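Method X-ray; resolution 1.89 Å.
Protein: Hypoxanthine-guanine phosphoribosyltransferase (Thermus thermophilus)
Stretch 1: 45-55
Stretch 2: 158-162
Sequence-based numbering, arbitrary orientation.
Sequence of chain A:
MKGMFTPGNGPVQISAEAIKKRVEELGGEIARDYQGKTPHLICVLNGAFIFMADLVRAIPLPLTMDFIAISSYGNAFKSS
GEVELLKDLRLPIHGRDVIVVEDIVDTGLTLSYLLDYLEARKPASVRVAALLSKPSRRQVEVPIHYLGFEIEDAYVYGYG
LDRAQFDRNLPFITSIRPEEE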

ATOM      1  N   LEU A  45       7.001  -5.458  -0.588  1.00 14.86           N
ATOM      2  CA  LEU A  45       6.258  -5.554   0.669  1.00 15.43           C
ATOM      3  C   LEU A  45       7.158  -6.084   1.785  1.00 15.84           C
ATOM      4  O   LEU A  45       8.135  -6.778   1.510  1.00 16.91           O
ATOM      5  CB  LEU A  45       5.057  -6.491   0.489  1.00 16.14           C
ATOM      6  CG  LEU A  45       3.950  -6.002  -0.446  1.00 16.38           C
ATOM      7  CD1 LEU A  45       2.932  -7.111  -0.668  1.00 18.41           C
ATOM      8  CD2 LEU A  45       3.288  -4.773   0.159  1.00 18.20           C
ATOM      9  N   ASN A  46       6.830  -5.788   3.041  1.00 14.36           N
ATOM     10  CA  ASN A  46       5.657  -4.996   3.422  1.00 15.58           C
ATOM     11  C   ASN A  46       5.977  -3.514   3.603  1.00 14.22           C
ATOM     12  O   ASN A  46       5.110  -2.657   3.426  1.00 13.68           O
ATOM     13  CB  ASN A  46       5.090  -5.501   4.757  1.00 17.32           C
ATOM     14  CG  ASN A  46       4.467  -6.880   4.661  1.00 19.70           C
ATOM     15  OD1 ASN A  46       4.180  -7.511   5.680  1.00 26.06           O
ATOM     16  ND2 ASN A  46       4.239  -7.350   3.447  1.00 15.86           N
ATOM     17  N   GLY A  47       7.223  -3.226   3.963  1.00 13.02           N
ATOM     18  CA  GLY A  47       7.646  -1.861   4.243  1.00 13.07           C
ATOM     19  C   GLY A  47       7.423  -0.711   3.276  1.00 11.13           C
ATOM     20  O   GLY A  47       7.250   0.428   3.712  1.00 11.97           O
ATOM     21  N   ALA A  48       7.419  -0.976   1.978  1.00  9.92           N
ATOM     22  CA  ALA A  48       7.260   0.104   1.009  1.00  9.59           C
ATOM     23  C   ALA A  48       5.839   0.439   0.574  1.00 10.46           C
ATOM     24  O   ALA A  48       5.651   1.323  -0.260  1.00  9.05           O
ATOM     25  CB  ALA A  48       8.107  -0.203  -0.228  1.00 10.01           C
ATOM     26  N   PHE A  49       4.832  -0.213   1.143  1.00 10.84           N
ATOM     27  CA  PHE A  49       3.477   0.041   0.666  1.00 11.59           C
ATOM     28  C   PHE A  49       2.919   1.458   0.811  1.00 10.77           C
ATOM     29  O   PHE A  49       2.125   1.884  -0.027  1.00 10.34           O
ATOM     30  CB  PHE A  49       2.504  -1.009   1.239  1.00 11.70           C
ATOM     31  CG  PHE A  49       1.847  -0.617   2.531  1.00 11.30           C
ATOM     32  CD1 PHE A  49       0.557  -0.091   2.532  1.00 11.39           C
ATOM     33  CD2 PHE A  49       2.486  -0.830   3.747  1.00 13.79           C
ATOM     34  CE1 PHE A  49      -0.091   0.212   3.729  1.00 12.31           C
ATOM     35  CE2 PHE A  49       1.844  -0.528   4.958  1.00 14.37           C
ATOM     36  CZ  PHE A  49       0.553  -0.009   4.943  1.00 13.12           C
ATOM     37  N   ILE A  50       3.333   2.197   1.840  1.00 12.63           N
ATOM     38  CA  ILE A  50       2.839   3.563   2.007  1.00  9.64           C
ATOM     39  C   ILE A  50       3.593   4.495   1.054  1.00 10.88           C
ATOM     40  O   ILE A  50       2.995   5.363   0.411  1.00 10.68           O
ATOM     41  CB  ILE A  50       2.962   4.022   3.489  1.00 10.77           C
ATOM     42  CG1 ILE A  50       2.037   3.147   4.351  1.00 10.05           C
ATOM     43  CG2 ILE A  50       2.583   5.495   3.626  1.00 10.75           C
ATOM     44  CD1 ILE A  50       1.873   3.591   5.800  1.00 10.36           C
ATOM     45  N   PHE A  51       4.906   4.306   0.958  1.00 10.54           N
ATOM     46  CA  PHE A  51       5.733   5.085   0.040  1.00  9.79           C
ATOM     47  C   PHE A  51       5.161   4.868  -1.367  1.00 10.74           C
ATOM     48  O   PHE A  51       4.989   5.811  -2.143  1.00 10.73           O
ATOM     49  CB  PHE A  51       7.181   4.590   0.122  1.00  9.64           C
ATOM     50  CG  PHE A  51       8.106   5.188  -0.907  1.00 10.60           C
ATOM     51  CD1 PHE A  51       8.091   6.551  -1.182  1.00 11.14           C
ATOM     52  CD2 PHE A  51       9.046   4.387  -1.554  1.00  9.34           C
ATOM     53  CE1 PHE A  51       9.003   7.111  -2.087  1.00 13.03           C
ATOM     54  CE2 PHE A  51       9.961   4.936  -2.458  1.00 11.68           C
ATOM     55  CZ  PHE A  51       9.938   6.303  -2.722  1.00 11.79           C
ATOM     56  N   MET A  52       4.855   3.613  -1.683  1.00  9.29           N
ATOM     57  CA  MET A  52       4.281   3.261  -2.981  1.00  9.80           C
ATOM     58  C   MET A  52       2.950   3.989  -3.209  1.00  9.87           C
ATOM     59  O   MET A  52       2.735   4.603  -4.259  1.00 10.01           O
ATOM     60  CB  MET A  52       4.051   1.747  -3.048  1.00 11.18           C
ATOM     61  CG  MET A  52       3.398   1.264  -4.336  1.00 11.38           C
ATOM     62  SD  MET A  52       4.552   1.070  -5.713  1.00 13.36           S
ATOM     63  CE  MET A  52       3.570   0.004  -6.808  1.00 12.99           C
ATOM     64  N   ALA A  53       2.056   3.914  -2.226  1.00  8.66           N
ATOM     65  CA  ALA A  53       0.748   4.559  -2.335  1.00 10.84           C
ATOM     66  C   ALA A  53       0.856   6.057  -2.612  1.00 11.25           C
ATOM     67  O   ALA A  53       0.127   6.592  -3.448  1.00 10.41           O
ATOM     68  CB  ALA A  53      -0.065   4.325  -1.057  1.00  9.59           C
ATOM     69  N   ASP A  54       1.762   6.737  -1.918  1.00 10.27           N
ATOM     70  CA  ASP A  54       1.924   8.175  -2.124  1.00 11.59           C
ATOM     71  C   ASP A  54       2.658   8.492  -3.424  1.00 11.80           C
ATOM     72  O   ASP A  54       2.294   9.425  -4.140  1.00 12.04           O
ATOM     73  CB  ASP A  54       2.677   8.802  -0.948  1.00 12.57           C
ATOM     74  CG  ASP A  54       1.880   8.771   0.340  1.00 13.13           C
ATOM     75  OD1 ASP A  54       0.700   8.364   0.302  1.00 14.31           O
ATOM     76  OD2 ASP A  54       2.433   9.154   1.391  1.00 12.07           O
ATOM     77  N   LEU A  55       3.685   7.705  -3.729  1.00 10.96           N
ATOM     78  CA  LEU A  55       4.478   7.910  -4.936  1.00 12.01           C
ATOM     79  C   LEU A  55       3.680   7.773  -6.235  1.00 13.80           C
ATOM     80  O   LEU A  55       3.762   8.643  -7.105  1.00 13.20           O
ATOM     81  CB  LEU A  55       5.664   6.931  -4.969  1.00 12.18           C
ATOM     82  CG  LEU A  55       6.610   7.062  -6.172  1.00 12.18           C
ATOM     83  CD1 LEU A  55       7.295   8.417  -6.134  1.00 12.52           C
ATOM     84  CD2 LEU A  55       7.654   5.950  -6.150  1.00 12.33           C
ATOM     85  N   GLY A 158       8.105   3.659  10.996  1.00 13.49           N
ATOM     86  CA  GLY A 158       7.010   4.561  10.696  1.00 12.66           C
ATOM     87  C   GLY A 158       6.851   4.650   9.187  1.00 12.21           C
ATOM     88  O   GLY A 158       7.711   4.175   8.446  1.00 13.16           O
ATOM     89  N   TYR A 159       5.751   5.242   8.730  1.00 11.03           N
ATOM     90  CA  TYR A 159       5.496   5.405   7.299  1.00 11.83           C
ATOM     91  C   TYR A 159       5.695   4.077   6.551  1.00 10.99           C
ATOM     92  O   TYR A 159       6.362   4.028   5.514  1.00 12.16           O
ATOM     93  CB  TYR A 159       6.435   6.483   6.730  1.00 11.14           C
ATOM     94  CG  TYR A 159       6.048   7.016   5.361  1.00 11.38           C
ATOM     95  CD1 TYR A 159       5.009   7.942   5.211  1.00 12.69           C
ATOM     96  CD2 TYR A 159       6.715   6.588   4.215  1.00 11.35           C
ATOM     97  CE1 TYR A 159       4.650   8.428   3.945  1.00 12.96           C
ATOM     98  CE2 TYR A 159       6.365   7.061   2.954  1.00 12.20           C
ATOM     99  CZ  TYR A 159       5.335   7.978   2.822  1.00 13.45           C
ATOM    100  OH  TYR A 159       4.990   8.423   1.563  1.00 13.39           O
ATOM    101  N   GLY A 160       5.123   3.003   7.090  1.00 12.00           N
ATOM    102  CA  GLY A 160       5.240   1.700   6.452  1.00 12.60           C
ATOM    103  C   GLY A 160       6.295   0.783   7.045  1.00 14.01           C
ATOM    104  O   GLY A 160       6.146  -0.443   7.023  1.00 13.48           O
ATOM    105  N   LEU A 161       7.366   1.369   7.574  1.00 14.10           N
ATOM    106  CA  LEU A 161       8.447   0.589   8.165  1.00 14.42           C
ATOM    107  C   LEU A 161       8.077   0.202   9.590  1.00 13.54           C
ATOM    108  O   LEU A 161       7.554   1.013  10.352  1.00 14.43           O
ATOM    109  CB  LEU A 161       9.756   1.387   8.141  1.00 13.03           C
ATOM    110  CG  LEU A 161      10.391   1.609   6.758  1.00 15.34           C
ATOM    111  CD1 LEU A 161       9.482   2.465   5.895  1.00 14.15           C
ATOM    112  CD2 LEU A 161      11.749   2.287   6.918  1.00 15.62           C
ATOM    113  N   ASP A 162       8.364  -1.044   9.948  1.00 14.62           N
ATOM    114  CA  ASP A 162       8.010  -1.552  11.264  1.00 14.97           C
ATOM    115  C   ASP A 162       9.111  -1.624  12.305  1.00 17.59           C
ATOM    116  O   ASP A 162      10.304  -1.522  12.012  1.00 18.28           O
ATOM    117  CB  ASP A 162       7.427  -2.956  11.128  1.00 16.62           C
ATOM    118  CG  ASP A 162       8.494  -3.989  10.800  1.00 16.20           C
ATOM    119  OD1 ASP A 162       9.155  -3.844   9.753  1.00 16.89           O
ATOM    120  OD2 ASP A 162       8.677  -4.936  11.591  1.00 17.43           O
TER
HETATM  121  O   HOH W   1       6.148   2.696   2.989  1.00 10.40           O

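This is a small, largely buried contact, 347 Å² summed over both sides, in which a glycine-bearing turn with one tyrosine packs against the first turns of a helix, joined by a single direct hydrogen bond, a bridging water and close backbone-to-backbone approach.

Tyr 159 has the largest covered area of any residue here, 108 of 347 Å², and its ring makes several of the contacts. Its CA-to-CB bond points sideways, but with chi1 at -165° (t) the end of the side chain comes nearer to the helix. There the hydroxyl meets Asp 54: Tyr 159 OH donates to Asp 54 OD2 at 2.7 Å, a short hydrogen bond to a carboxylate that lies at the ring edge, near its plane. That position is the expected one, since a phenolic hydrogen prefers the plane of the ring. The CA-to-CB bond of Asp 54 points toward the other stretch, with chi1 at -67° (m), and its OD2 is also hydrogen-bonded elsewhere in the structure.

The same ring is used differently by Ile 50. Its CG2 sits 3.7 Å from the centroid of the Tyr 159 ring, defined by CG, CD1, CD2, CE1, CE2 and CZ, and only 16° off the ring normal, so the methyl group lies over one face in a CH-pi arrangement; the nearest single ring atom to Ile 50 CG2 is Tyr 159 CE1, at 3.6 Å. The other branch of Ile 50 reaches the turn backbone, with CD1 3.5 Å from Gly 160 N. Phe 51 adds an apolar contact through its CB, 3.8 Å from Tyr 159 CE2, while its own ring leads away. Ile 50 and Asp 54 are four residues apart, about one helical turn, and the backbone hydrogen bond from Asp 54 N to Ile 50 O, 3.0 Å, is the one expected at that spacing.

At Gly 47, in the type I turn from Asn 46 to Phe 49, much of the contact is between main chains. Gly 47 and Leu 161 have their CA atoms 4.7 Å apart, and Gly 47 CA lies 3.5 Å from Gly 160 O with an angle of 159° at the hydrogen, nearly linear and consistent with a CA-H...O contact. Gly 160 has two geometric reasons to be glycine. An ideal CB would point toward the other stretch and fall 2.6 Å from Gly 47 O, a clash; at phi/psi of 100/-31 it would also be jammed against the preceding carbonyl oxygen. Gly 160 belongs to a type I' turn from Gly 158 to Leu 161, closed by Leu 161 N donating to Gly 158 O at 3.0 Å.

Gly 47 O and Tyr 159 O are 4.1 Å apart, and two acceptors cannot bond to each other directly. Water 1 resolves this by donating to both, at 2.6 Å from its O to Gly 47 O and 2.9 Å to Tyr 159 O. It also accepts from Phe 51 N, 2.9 Å from the water O, and so links the turn to Gly 47 and to Phe 51 of the helix.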